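Local atomic coordinates of putative yopH targeting protein (Yersinia pestis, PDB entry 4GF3), a protein that probably acts as a type III secretion chaperone that binds the effector YopH and helps target it for export. Residues H27-I32 with V37-P42. Sequence-based numbering, arbitrary orientation.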
loop_
_atom_site.group_PDB
_atom_site.type_symbol
_atom_site.label_atom_id
_atom_site.label_comp_id
_atom_site.label_asym_id
_atom_site.label_seq_id
_atom_site.Cartn_x
_atom_site.Cartn_y
_atom_site.Cartn_z
ATOM N N HIS A 27 5.170 -0.629 11.245
ATOM C CA HIS A 27 4.903 0.273 10.135
ATOM C C HIS A 27 6.161 0.332 9.287
ATOM O O HIS A 27 7.264 0.587 9.798
ATOM C CB HIS A 27 4.544 1.679 10.570
ATOM C CG HIS A 27 3.395 1.743 11.514
ATOM N ND1 HIS A 27 3.053 2.896 12.198
ATOM C CD2 HIS A 27 2.532 0.779 11.939
ATOM C CE1 HIS A 27 2.013 2.647 12.975
ATOM N NE2 HIS A 27 1.658 1.376 12.814
ATOM N N GLY A 28 5.969 0.057 8.026
ATOM C CA GLY A 28 7.056 0.040 7.026
ATOM C C GLY A 28 6.628 0.861 5.810
ATOM O O GLY A 28 5.449 1.228 5.669
ATOM N N ALA A 29 7.583 1.139 4.900
ATOM C CA ALA A 29 7.270 1.944 3.717
ATOM C C ALA A 29 8.237 1.659 2.550
ATOM O O ALA A 29 9.414 1.376 2.762
ATOM C CB ALA A 29 7.271 3.463 4.077
ATOM N N VAL A 30 7.706 1.836 1.341
ATOM C CA VAL A 30 8.449 1.803 0.158
ATOM C C VAL A 30 8.195 3.144 -0.537
ATOM O O VAL A 30 7.021 3.529 -0.721
ATOM C CB VAL A 30 7.979 0.598 -0.695
ATOM C CG1 VAL A 30 8.673 0.605 -2.044
ATOM C CG2 VAL A 30 8.384 -0.688 0.024
ATOM N N THR A 31 9.281 3.788 -1.009
ATOM C CA THR A 31 9.219 4.965 -1.838
ATOM C C THR A 31 9.329 4.576 -3.311
ATOM O O THR A 31 10.257 3.834 -3.712
ATOM C CB THR A 31 10.304 5.989 -1.429
ATOM O OG1 THR A 31 9.988 6.474 -0.103
ATOM C CG2 THR A 31 10.350 7.166 -2.380
ATOM N N ILE A 32 8.391 5.110 -4.085
ATOM C CA ILE A 32 8.228 4.796 -5.480
ATOM C C ILE A 32 8.449 6.023 -6.372
ATOM O O ILE A 32 7.741 7.039 -6.271
ATOM C CB ILE A 32 6.864 4.169 -5.769
ATOM C CG1 ILE A 32 6.715 2.851 -5.001
ATOM C CG2 ILE A 32 6.718 3.968 -7.279
ATOM C CD1 ILE A 32 5.534 2.825 -4.114
ATOM N N VAL A 37 4.700 7.057 -1.787
ATOM C CA VAL A 37 5.033 6.176 -0.669
ATOM C C VAL A 37 3.878 5.249 -0.372
ATOM O O VAL A 37 2.759 5.683 -0.096
ATOM C CB VAL A 37 5.426 7.014 0.604
ATOM C CG1 VAL A 37 5.740 6.081 1.739
ATOM C CG2 VAL A 37 6.607 7.895 0.328
ATOM N N VAL A 38 4.146 3.935 -0.414
ATOM C CA VAL A 38 3.206 2.961 -0.037
ATOM C C VAL A 38 3.628 2.521 1.345
ATOM O O VAL A 38 4.737 2.073 1.585
ATOM C CB VAL A 38 3.174 1.747 -0.998
ATOM C CG1 VAL A 38 2.377 0.622 -0.412
ATOM C CG2 VAL A 38 2.501 2.100 -2.339
ATOM N N HIS A 39 2.687 2.634 2.253
ATOM C CA HIS A 39 2.864 2.256 3.664
ATOM C C HIS A 39 2.268 0.890 3.932
ATOM O O HIS A 39 1.229 0.501 3.372
ATOM C CB HIS A 39 2.138 3.269 4.542
ATOM C CG HIS A 39 2.679 4.647 4.424
ATOM N ND1 HIS A 39 3.813 5.055 5.089
ATOM C CD2 HIS A 39 2.271 5.708 3.680
ATOM C CE1 HIS A 39 4.058 6.310 4.783
ATOM N NE2 HIS A 39 3.147 6.710 3.914
ATOM N N LEU A 40 2.944 0.144 4.789
ATOM C CA LEU A 40 2.543 -1.196 5.216
ATOM C C LEU A 40 2.447 -1.238 6.745
ATOM O O LEU A 40 3.333 -0.800 7.402
ATOM C CB LEU A 40 3.569 -2.226 4.830
ATOM C CG LEU A 40 3.896 -2.147 3.377
ATOM C CD1 LEU A 40 5.378 -2.463 3.157
ATOM C CD2 LEU A 40 2.875 -3.019 2.715
ATOM N N ALA A 41 1.381 -1.812 7.282
ATOM C CA ALA A 41 1.237 -1.970 8.729
ATOM C C ALA A 41 0.280 -3.103 9.093
ATOM O O ALA A 41 -0.693 -3.320 8.392
ATOM C CB ALA A 41 0.718 -0.694 9.318
ATOM N N PRO A 42 0.539 -3.773 10.205
ATOM C CA PRO A 42 -0.470 -4.682 10.773
ATOM C C PRO A 42 -1.616 -3.804 11.356
ATOM O O PRO A 42 -1.366 -2.682 11.837
ATOM C CB PRO A 42 0.280 -5.449 11.840
ATOM C CG PRO A 42 1.593 -4.807 12.005
ATOM C CD PRO A 42 1.722 -3.649 11.065
HETATM O O HOH W 1 -1.316 -0.226 12.928
HETATM O O HOH W 2 4.551 3.598 7.342
#
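Gly28 and Leu40 face each other as a hydrogen-bonded antiparallel pair. Gly28 N gives a nearly straight bond to Leu40 O at 2.8 Å, and Leu40 N returns one to Gly28 O at 2.9 Å. Val30 and Val38 form the second such pair: Val30 N reaches Val38 O at 3.0 Å, and Val38 N reaches Val30 O. All four amides and all four carbonyls of these residues are thus satisfied across the hairpin. His39 and Ala41 make their backbone hydrogen bonds with Phe51 and Val49 of the next strand, 47-56.

Gly28 O takes two donors: Leu40 N, about 40° out of the Gly28 carbonyl plane, and a water. The same water lies 2.8 Å from His39 ND1, so it ties the imidazole to the neighbouring strand. The other ring nitrogen, His39 NE2, is hydrogen-bonded to an acidic side chain of another protein's chain. Both ring nitrogens therefore have partners, which probably fixes the ring's rotation. Val37 CG1 packs over one face of this ring, off toward its rim, and also meets Ala29 CB at 3.8 Å.

On the sheet face opposite Ala29, Val37 and His39, Leu40 packs on helix 4-15, and Val30 and Val38 pack on helix 102-118. There Ile32 CD1 touches Val38 CG2 at 3.6 Å. Thr31 OG1 bonds to the backbone of the other protein. The arrangement is an antiparallel beta hairpin at the sheet edge of a CesT-family chaperone. Its outermost strand, 28-32, pairs antiparallel through Thr31 and Ile32 with a strand of the other protein, so the sheet continues across the interface.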